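Long-range contacts in import inner membrane translocase subunit TIM21 mitochondrial (Saccharomyces cerevisiae, PDB 2CIU), which helps keep the TOM and TIM23 preprotein translocases in close contact as a component of the TIM23 complex, and interacts with TOM22: residues A[7-11]-A[57-61]; A[13-18]-A[99-105]; A[40-46]-A[75-80]. The contacts are given in a common frame with arbitrary orientation. Residues are numbered along the deposited sequence.

All three interactions lie in the intermembrane-space domain of Tim21, in which helix 6-20 is set against a curled antiparallel sheet. Interactions 1 and 2 take successive parts of that helix to different places: its start to 57-61, its middle to strand 101-108. Their centres lie about 11 Å apart, and L10 CD1 joins them, 3.6 Å from F102 CE1. Interaction 3 pairs two strands of the sheet itself, its centre about 12 Å from that of interaction 1 and about 15 Å from that of interaction 2. The helix rests on it: F11 CE1 is 3.7 Å from F76 CD1, V15 CG2 is 3.6 Å from A42 CB, and A14 CB is 3.8 Å from F76 CE2.

Interaction 1 of 3, residues A[7-11]-A[57-61]; sequences DTQLF and PIVST
Three residues, I58, D7 and F11, account for most of the 272 Å² buried here, where the first turns of helix 6-20 face the approach to strand 60-64. Residues 7-11 are regular alpha-helix, with F11 N bonded to D7 O at 2.9 Å. Residues 57-59 run as extended loop, and the chain is in strand by T61; V59 is the most stretched, at phi/psi -156/165. The backbones come nearest at D7 and V59, with CA atoms 5.7 Å apart.

I58 (chi1 m, chi2 t) reaches over the ring of F11 (chi1 t). Its CD1 sits 3.3 Å from the ring centroid and only 6° off the normal, a close CH-pi contact almost on the ring normal, and CD1 is 3.5 Å from F11 CZ. Helix packed on a curved antiparallel sheet is the arrangement expected of the NTF2 clan, to which the TIM21 family belongs; here the F11 ring also meets F76 of strand 70-79 edge-to-face, and M74 of that strand touches D7, F11 and I58.

One turn earlier, D7 (chi1 m) spreads its carboxylate across S60. S60 OG (chi1 p) donates to D7 OD1 at 2.6 Å, while S60 N makes a weak bond to D7 OD2 at 3.1 Å (N-H...O angle 146°). OD2 also packs 3.4 Å from V59 CA and accepts from a water at 2.6 Å, which reaches weakly to S60 O at 3.5 Å. S60 OG has a further hydrogen-bond partner in H72 ND1.

Interaction 2 of 3, residues A[13-18]-A[99-105]; sequences RAVSMV and QPDFINM
Helix 6-20 lies against the curled antiparallel sheet, an arrangement consistent with the NTF2-like fold of its clan, and here its middle meets strand 101-108. Residues 13-18 are regular helix (M17 N to R13 O 3.2 Å, V18 N to A14 O 3.1 Å); 99-100 are loop, and strand begins at D101. The axes of helix 13-18 and strand 101-105 approach to 11.8 Å and cross at -49°. The nearest CA pairs are R13-Q99 (9.7 Å) and A14-M105 (8.5 Å).

At Q99 (chi1 p), CG lies over one face of the R13 guanidinium, with R13 NH1 3.4 Å from Q99 CB. R13 is extended, chi1 to chi3 all t, so NH1 and NH2 both donate to P100 O, at 2.8 and 3.0 Å. F102 (chi1 m) takes the opposite guanidinium face: the planes are 20° apart, and R13 CZ is 4.0 Å from the ring centroid, a stacked cation-pi pair. A14 CA meets the ring edge 4.1 Å from F102 CE2. M17 SD adds an oblique Met-aromatic contact, 3.5 Å from F102 CE2.

I103 and N104 then form a classic beta bulge opposite E90. Beyond it M105, chi1 to chi3 all t, reaches toward the helix: its CE ends 3.8 Å from V18 CG2 and 3.3 Å from A14 CB.

Interaction 3 of 3, residues A[40-46]-A[75-80]; sequences LKAYGEL and RFHVES
This is an antiparallel strand pair in the curled sheet of the NTF2-like domain, joining strand 41-48 to strand 70-79. The axes of 41-44 and 75-79 come within 4.6 Å at 160°, and 647 Å² is buried. K41-E79 and Y43-H77 are hydrogen-bonded pairs: K41 N to E79 O is 3.0 Å, E79 N to K41 O 2.7 Å, Y43 N to H77 O 3.2 Å and H77 N to Y43 O 2.8 Å. Between them lies the non-hydrogen-bonded pair A42-V78, CA atoms 4.4 Å apart.

The face bearing A42 and V78 turns to helix 6-20, whose V15 touches both; L40 CD1 adds packing 3.7 Å from V78 CG1. On the other face stand K41, Y43, H77 and E79. Y43 (chi1 p) brings CE1 to 3.5 Å from H77 CB and donates from OH to E79 OE2 at 2.7 Å. One water bridges K41 NZ (3.0 Å) and that same E79 OE2 (2.7 Å).

Past Y43 strand 41-48 is interrupted, with E45 outside regular strand (phi/psi -55/131). The H77 ring (chi1 m) lies against this interruption: its ND1 donates weakly to G44 O at 3.4 Å, and L46 CG covers a ring face 3.8 Å from the centroid, a CH-pi contact. R75 NE is hydrogen-bonded to H88 ND1, while a water lies 2.6 Å from E45 OE2 and bonds weakly to R75 NH1 at 3.3 Å.

Interaction 1 of 3, residues A[7-11]-A[57-61]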
loop_
_atom_site.group_PDB
_atom_site.type_symbol
_atom_site.label_atom_id
_atom_site.label_comp_id
_atom_site.label_asym_id
_atom_site.label_seq_id
_atom_site.Cartn_x
_atom_site.Cartn_y
_atom_site.Cartn_z
ATOM N N ASP A 7 12.931 0.024 4.397
ATOM C CA ASP A 7 11.906 -0.169 3.381
ATOM C C ASP A 7 11.365 -1.599 3.362
ATOM O O ASP A 7 10.200 -1.818 3.067
ATOM C CB ASP A 7 12.453 0.176 1.993
ATOM C CG ASP A 7 12.594 1.666 1.778
ATOM O OD1 ASP A 7 11.962 2.424 2.533
ATOM O OD2 ASP A 7 13.320 2.075 0.848
ATOM N N THR A 8 12.221 -2.567 3.675
ATOM C CA THR A 8 11.780 -3.950 3.673
ATOM C C THR A 8 10.706 -4.157 4.737
ATOM O O THR A 8 9.655 -4.731 4.461
ATOM C CB THR A 8 12.961 -4.907 3.926
ATOM O OG1 THR A 8 13.890 -4.809 2.838
ATOM C CG2 THR A 8 12.467 -6.349 4.036
ATOM N N GLN A 9 10.958 -3.673 5.950
ATOM C CA GLN A 9 9.972 -3.823 7.015
ATOM C C GLN A 9 8.728 -3.002 6.724
ATOM O O GLN A 9 7.615 -3.429 7.005
ATOM C CB GLN A 9 10.567 -3.425 8.374
ATOM C CG GLN A 9 11.770 -4.277 8.742
ATOM C CD GLN A 9 12.135 -4.249 10.219
ATOM O OE1 GLN A 9 13.270 -4.547 10.579
ATOM N NE2 GLN A 9 11.178 -3.911 11.077
ATOM N N LEU A 10 8.913 -1.828 6.136
ATOM C CA LEU A 10 7.781 -0.971 5.824
ATOM C C LEU A 10 6.848 -1.684 4.841
ATOM O O LEU A 10 5.628 -1.701 5.015
ATOM C CB LEU A 10 8.291 0.347 5.231
ATOM C CG LEU A 10 7.339 1.537 5.220
ATOM C CD1 LEU A 10 6.952 1.895 6.646
ATOM C CD2 LEU A 10 8.022 2.717 4.541
ATOM N N PHE A 11 7.443 -2.281 3.813
ATOM C CA PHE A 11 6.692 -3.018 2.808
ATOM C C PHE A 11 6.058 -4.288 3.392
ATOM O O PHE A 11 4.886 -4.560 3.165
ATOM C CB PHE A 11 7.608 -3.401 1.645
ATOM C CG PHE A 11 7.013 -4.427 0.720
ATOM C CD1 PHE A 11 5.996 -4.093 -0.169
ATOM C CD2 PHE A 11 7.440 -5.748 0.778
ATOM C CE1 PHE A 11 5.407 -5.061 -0.988
ATOM C CE2 PHE A 11 6.858 -6.721 -0.035
ATOM C CZ PHE A 11 5.842 -6.382 -0.918
ATOM N N PRO A 57 12.056 -1.712 -8.005
ATOM C CA PRO A 57 12.374 -2.363 -6.738
ATOM C C PRO A 57 11.506 -1.667 -5.679
ATOM O O PRO A 57 11.103 -0.514 -5.860
ATOM C CB PRO A 57 13.853 -2.037 -6.553
ATOM C CG PRO A 57 14.359 -2.001 -7.955
ATOM C CD PRO A 57 13.275 -1.222 -8.671
ATOM N N ILE A 58 11.208 -2.371 -4.595
ATOM C CA ILE A 58 10.413 -1.806 -3.516
ATOM C C ILE A 58 11.284 -0.790 -2.771
ATOM O O ILE A 58 12.355 -1.123 -2.258
ATOM C CB ILE A 58 9.937 -2.914 -2.556
ATOM C CG1 ILE A 58 8.942 -3.819 -3.286
ATOM C CG2 ILE A 58 9.278 -2.306 -1.327
ATOM C CD1 ILE A 58 8.635 -5.116 -2.566
ATOM N N VAL A 59 10.823 0.456 -2.726
ATOM C CA VAL A 59 11.570 1.522 -2.060
ATOM C C VAL A 59 10.618 2.630 -1.627
ATOM O O VAL A 59 9.484 2.697 -2.087
ATOM C CB VAL A 59 12.595 2.196 -3.019
ATOM C CG1 VAL A 59 13.598 1.169 -3.551
ATOM C CG2 VAL A 59 11.853 2.874 -4.161
ATOM N N SER A 60 11.091 3.502 -0.743
ATOM C CA SER A 60 10.284 4.642 -0.331
ATOM C C SER A 60 11.060 5.875 -0.753
ATOM O O SER A 60 12.258 5.803 -1.020
ATOM C CB SER A 60 10.072 4.689 1.186
ATOM O OG SER A 60 11.287 4.892 1.877
ATOM N N THR A 61 10.355 6.990 -0.856
ATOM C CA THR A 61 10.995 8.260 -1.183
ATOM C C THR A 61 10.746 9.155 0.030
ATOM O O THR A 61 9.722 9.020 0.709
ATOM C CB THR A 61 10.403 8.905 -2.457
ATOM O OG1 THR A 61 11.178 10.069 -2.789
ATOM C CG2 THR A 61 8.947 9.313 -2.245
HETATM O O HOH W 1 14.731 4.214 0.818
#

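Interaction 2 of 3, residues A[13-18]-A[99-105]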
loop_
_atom_site.group_PDB
_atom_site.type_symbol
_atom_site.label_atom_id
_atom_site.label_comp_id
_atom_site.label_asym_id
_atom_site.label_seq_id
_atom_site.Cartn_x
_atom_site.Cartn_y
_atom_site.Cartn_z
ATOM N N ARG A 13 5.186 -4.974 6.401
ATOM C CA ARG A 13 4.124 -4.589 7.295
ATOM C C ARG A 13 2.885 -4.133 6.518
ATOM O O ARG A 13 1.754 -4.531 6.813
ATOM C CB ARG A 13 4.656 -3.470 8.186
ATOM C CG ARG A 13 3.682 -2.862 9.135
ATOM C CD ARG A 13 4.457 -1.815 9.902
ATOM N NE ARG A 13 3.608 -0.960 10.704
ATOM C CZ ARG A 13 4.019 0.193 11.211
ATOM N NH1 ARG A 13 5.264 0.605 10.986
ATOM N NH2 ARG A 13 3.189 0.930 11.930
ATOM N N ALA A 14 3.111 -3.300 5.506
ATOM C CA ALA A 14 2.024 -2.774 4.704
ATOM C C ALA A 14 1.317 -3.815 3.843
ATOM O O ALA A 14 0.094 -3.876 3.823
ATOM C CB ALA A 14 2.545 -1.632 3.830
ATOM N N VAL A 15 2.085 -4.639 3.140
ATOM C CA VAL A 15 1.473 -5.633 2.275
ATOM C C VAL A 15 0.718 -6.664 3.113
ATOM O O VAL A 15 -0.300 -7.205 2.677
ATOM C CB VAL A 15 2.533 -6.312 1.362
ATOM C CG1 VAL A 15 3.418 -7.259 2.174
ATOM C CG2 VAL A 15 1.842 -7.032 0.225
ATOM N N SER A 16 1.198 -6.914 4.326
ATOM C CA SER A 16 0.513 -7.869 5.186
ATOM C C SER A 16 -0.856 -7.342 5.588
ATOM O O SER A 16 -1.827 -8.097 5.649
ATOM C CB SER A 16 1.363 -8.179 6.415
ATOM O OG SER A 16 2.534 -8.871 6.022
ATOM N N MET A 17 -0.949 -6.039 5.847
ATOM C CA MET A 17 -2.224 -5.429 6.209
ATOM C C MET A 17 -3.220 -5.518 5.058
ATOM O O MET A 17 -4.401 -5.792 5.254
ATOM C CB MET A 17 -2.039 -3.955 6.538
ATOM C CG MET A 17 -1.240 -3.657 7.768
ATOM S SD MET A 17 -1.018 -1.869 7.842
ATOM C CE MET A 17 -2.691 -1.363 7.815
ATOM N N VAL A 18 -2.737 -5.248 3.853
ATOM C CA VAL A 18 -3.575 -5.282 2.670
ATOM C C VAL A 18 -4.122 -6.677 2.403
ATOM O O VAL A 18 -5.312 -6.858 2.155
ATOM C CB VAL A 18 -2.770 -4.816 1.443
ATOM C CG1 VAL A 18 -3.621 -4.917 0.179
ATOM C CG2 VAL A 18 -2.274 -3.396 1.674
ATOM N N GLN A 99 8.746 1.153 15.341
ATOM C CA GLN A 99 8.212 1.163 13.985
ATOM C C GLN A 99 7.602 2.527 13.682
ATOM O O GLN A 99 6.995 3.153 14.552
ATOM C CB GLN A 99 7.157 0.052 13.795
ATOM C CG GLN A 99 5.821 0.271 14.501
ATOM C CD GLN A 99 5.841 -0.083 15.973
ATOM O OE1 GLN A 99 6.888 -0.396 16.540
ATOM N NE2 GLN A 99 4.675 -0.036 16.604
ATOM N N PRO A 100 7.767 3.011 12.443
ATOM C CA PRO A 100 7.197 4.320 12.129
ATOM C C PRO A 100 5.685 4.318 12.092
ATOM O O PRO A 100 5.047 3.279 11.909
ATOM C CB PRO A 100 7.815 4.647 10.771
ATOM C CG PRO A 100 7.972 3.294 10.148
ATOM C CD PRO A 100 8.531 2.484 11.300
ATOM N N ASP A 101 5.107 5.497 12.268
ATOM C CA ASP A 101 3.663 5.629 12.227
ATOM C C ASP A 101 3.164 5.626 10.790
ATOM O O ASP A 101 3.798 6.197 9.905
ATOM C CB ASP A 101 3.221 6.940 12.883
ATOM C CG ASP A 101 3.545 6.994 14.357
ATOM O OD1 ASP A 101 3.235 6.017 15.066
ATOM O OD2 ASP A 101 4.092 8.025 14.809
ATOM N N PHE A 102 2.044 4.956 10.549
ATOM C CA PHE A 102 1.452 4.966 9.221
ATOM C C PHE A 102 0.521 6.176 9.269
ATOM O O PHE A 102 -0.384 6.243 10.102
ATOM C CB PHE A 102 0.649 3.691 8.953
ATOM C CG PHE A 102 1.472 2.549 8.400
ATOM C CD1 PHE A 102 2.862 2.567 8.475
ATOM C CD2 PHE A 102 0.849 1.452 7.822
ATOM C CE1 PHE A 102 3.618 1.505 7.980
ATOM C CE2 PHE A 102 1.597 0.381 7.324
ATOM C CZ PHE A 102 2.979 0.409 7.402
ATOM N N ILE A 103 0.772 7.135 8.385
ATOM C CA ILE A 103 -0.001 8.369 8.318
ATOM C C ILE A 103 -1.195 8.291 7.368
ATOM O O ILE A 103 -2.266 8.835 7.646
ATOM C CB ILE A 103 0.912 9.531 7.852
ATOM C CG1 ILE A 103 2.045 9.739 8.854
ATOM C CG2 ILE A 103 0.091 10.810 7.676
ATOM C CD1 ILE A 103 3.062 10.769 8.411
ATOM N N ASN A 104 -1.013 7.600 6.252
ATOM C CA ASN A 104 -2.053 7.503 5.243
ATOM C C ASN A 104 -1.781 6.228 4.458
ATOM O O ASN A 104 -0.640 5.927 4.161
ATOM C CB ASN A 104 -1.945 8.726 4.310
ATOM C CG ASN A 104 -2.988 8.736 3.204
ATOM O OD1 ASN A 104 -2.764 9.314 2.130
ATOM N ND2 ASN A 104 -4.132 8.116 3.456
ATOM N N MET A 105 -2.824 5.470 4.152
ATOM C CA MET A 105 -2.638 4.265 3.363
ATOM C C MET A 105 -3.923 3.937 2.622
ATOM O O MET A 105 -4.990 3.820 3.224
ATOM C CB MET A 105 -2.214 3.098 4.254
ATOM C CG MET A 105 -1.924 1.840 3.452
ATOM S SD MET A 105 -1.450 0.457 4.528
ATOM C CE MET A 105 -0.574 -0.507 3.366
#

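Interaction 3 of 3, residues A[40-46]-A[75-80]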
loop_
_atom_site.group_PDB
_atom_site.type_symbol
_atom_site.label_atom_id
_atom_site.label_comp_id
_atom_site.label_asym_id
_atom_site.label_seq_id
_atom_site.Cartn_x
_atom_site.Cartn_y
_atom_site.Cartn_z
ATOM N N LEU A 40 -1.974 -14.251 -2.938
ATOM C CA LEU A 40 -1.743 -13.022 -3.685
ATOM C C LEU A 40 -0.256 -12.801 -3.935
ATOM O O LEU A 40 0.604 -13.377 -3.262
ATOM C CB LEU A 40 -2.336 -11.836 -2.926
ATOM C CG LEU A 40 -3.858 -11.821 -2.770
ATOM C CD1 LEU A 40 -4.285 -10.615 -1.942
ATOM C CD2 LEU A 40 -4.507 -11.791 -4.143
ATOM N N LYS A 41 0.038 -11.956 -4.919
ATOM C CA LYS A 41 1.393 -11.629 -5.319
ATOM C C LYS A 41 1.602 -10.125 -5.109
ATOM O O LYS A 41 0.654 -9.352 -5.234
ATOM C CB LYS A 41 1.555 -11.990 -6.791
ATOM C CG LYS A 41 2.918 -11.733 -7.377
ATOM C CD LYS A 41 2.929 -12.147 -8.842
ATOM C CE LYS A 41 4.297 -12.001 -9.459
ATOM N NZ LYS A 41 4.298 -12.580 -10.838
ATOM N N ALA A 42 2.821 -9.731 -4.762
ATOM C CA ALA A 42 3.125 -8.321 -4.535
ATOM C C ALA A 42 4.489 -7.957 -5.099
ATOM O O ALA A 42 5.404 -8.777 -5.142
ATOM C CB ALA A 42 3.073 -7.999 -3.026
ATOM N N TYR A 43 4.622 -6.708 -5.533
ATOM C CA TYR A 43 5.871 -6.227 -6.097
ATOM C C TYR A 43 5.842 -4.714 -6.115
ATOM O O TYR A 43 4.806 -4.110 -5.810
ATOM C CB TYR A 43 6.094 -6.776 -7.520
ATOM C CG TYR A 43 4.852 -6.855 -8.380
ATOM C CD1 TYR A 43 4.273 -5.700 -8.914
ATOM C CD2 TYR A 43 4.225 -8.086 -8.639
ATOM C CE1 TYR A 43 3.109 -5.759 -9.682
ATOM C CE2 TYR A 43 3.048 -8.150 -9.402
ATOM C CZ TYR A 43 2.499 -6.976 -9.920
ATOM O OH TYR A 43 1.335 -7.004 -10.653
ATOM N N GLY A 44 6.983 -4.127 -6.459
ATOM C CA GLY A 44 7.113 -2.682 -6.502
ATOM C C GLY A 44 6.258 -2.022 -7.560
ATOM O O GLY A 44 5.600 -2.663 -8.358
ATOM N N GLU A 45 6.288 -0.700 -7.563
ATOM C CA GLU A 45 5.516 0.089 -8.508
ATOM C C GLU A 45 5.769 -0.279 -9.971
ATOM O O GLU A 45 6.914 -0.369 -10.411
ATOM C CB GLU A 45 5.846 1.560 -8.258
ATOM C CG GLU A 45 5.131 2.559 -9.108
ATOM C CD GLU A 45 5.397 3.964 -8.614
ATOM O OE1 GLU A 45 6.559 4.253 -8.258
ATOM O OE2 GLU A 45 4.453 4.776 -8.584
ATOM N N LEU A 46 4.690 -0.483 -10.718
ATOM C CA LEU A 46 4.791 -0.823 -12.132
ATOM C C LEU A 46 5.093 0.424 -12.939
ATOM O O LEU A 46 4.399 1.435 -12.812
ATOM C CB LEU A 46 3.489 -1.441 -12.640
ATOM C CG LEU A 46 3.176 -2.824 -12.064
ATOM C CD1 LEU A 46 1.805 -3.283 -12.553
ATOM C CD2 LEU A 46 4.261 -3.812 -12.486
ATOM N N ARG A 75 4.952 3.150 -2.803
ATOM C CA ARG A 75 3.883 2.616 -3.623
ATOM C C ARG A 75 4.270 1.217 -4.065
ATOM O O ARG A 75 5.425 0.957 -4.384
ATOM C CB ARG A 75 3.626 3.506 -4.841
ATOM C CG ARG A 75 2.945 4.778 -4.410
ATOM C CD ARG A 75 2.493 5.647 -5.540
ATOM N NE ARG A 75 1.709 6.735 -4.970
ATOM C CZ ARG A 75 1.196 7.745 -5.661
ATOM N NH1 ARG A 75 1.380 7.824 -6.972
ATOM N NH2 ARG A 75 0.497 8.674 -5.026
ATOM N N PHE A 76 3.301 0.310 -4.045
ATOM C CA PHE A 76 3.556 -1.052 -4.499
ATOM C C PHE A 76 2.243 -1.652 -4.971
ATOM O O PHE A 76 1.191 -1.033 -4.852
ATOM C CB PHE A 76 4.209 -1.906 -3.388
ATOM C CG PHE A 76 3.364 -2.089 -2.163
ATOM C CD1 PHE A 76 2.430 -3.126 -2.082
ATOM C CD2 PHE A 76 3.512 -1.238 -1.073
ATOM C CE1 PHE A 76 1.668 -3.306 -0.928
ATOM C CE2 PHE A 76 2.754 -1.411 0.079
ATOM C CZ PHE A 76 1.829 -2.449 0.156
ATOM N N HIS A 77 2.297 -2.851 -5.536
ATOM C CA HIS A 77 1.086 -3.468 -6.025
ATOM C C HIS A 77 0.835 -4.802 -5.375
ATOM O O HIS A 77 1.763 -5.437 -4.887
ATOM C CB HIS A 77 1.166 -3.722 -7.532
ATOM C CG HIS A 77 1.200 -2.477 -8.363
ATOM N ND1 HIS A 77 2.371 -1.837 -8.708
ATOM C CD2 HIS A 77 0.200 -1.764 -8.932
ATOM C CE1 HIS A 77 2.089 -0.785 -9.460
ATOM N NE2 HIS A 77 0.779 -0.721 -9.611
ATOM N N VAL A 78 -0.433 -5.201 -5.389
ATOM C CA VAL A 78 -0.862 -6.502 -4.887
ATOM C C VAL A 78 -1.728 -7.021 -6.026
ATOM O O VAL A 78 -2.658 -6.348 -6.483
ATOM C CB VAL A 78 -1.669 -6.402 -3.577
ATOM C CG1 VAL A 78 -2.203 -7.789 -3.191
ATOM C CG2 VAL A 78 -0.771 -5.869 -2.455
ATOM N N GLU A 79 -1.406 -8.220 -6.498
ATOM C CA GLU A 79 -2.098 -8.798 -7.636
ATOM C C GLU A 79 -2.777 -10.133 -7.376
ATOM O O GLU A 79 -2.179 -11.026 -6.779
ATOM C CB GLU A 79 -1.100 -8.984 -8.785
ATOM C CG GLU A 79 -1.701 -9.678 -10.009
ATOM C CD GLU A 79 -0.705 -9.943 -11.120
ATOM O OE1 GLU A 79 -1.098 -10.590 -12.112
ATOM O OE2 GLU A 79 0.464 -9.517 -11.025
ATOM N N SER A 80 -4.024 -10.251 -7.819
ATOM C CA SER A 80 -4.763 -11.514 -7.714
ATOM C C SER A 80 -4.851 -12.008 -9.151
ATOM O O SER A 80 -4.410 -11.326 -10.073
ATOM C CB SER A 80 -6.176 -11.300 -7.170
ATOM O OG SER A 80 -6.969 -10.562 -8.089
HETATM O O HOH W 2 2.340 -10.859 -12.404
HETATM O O HOH W 3 4.343 7.370 -8.243
#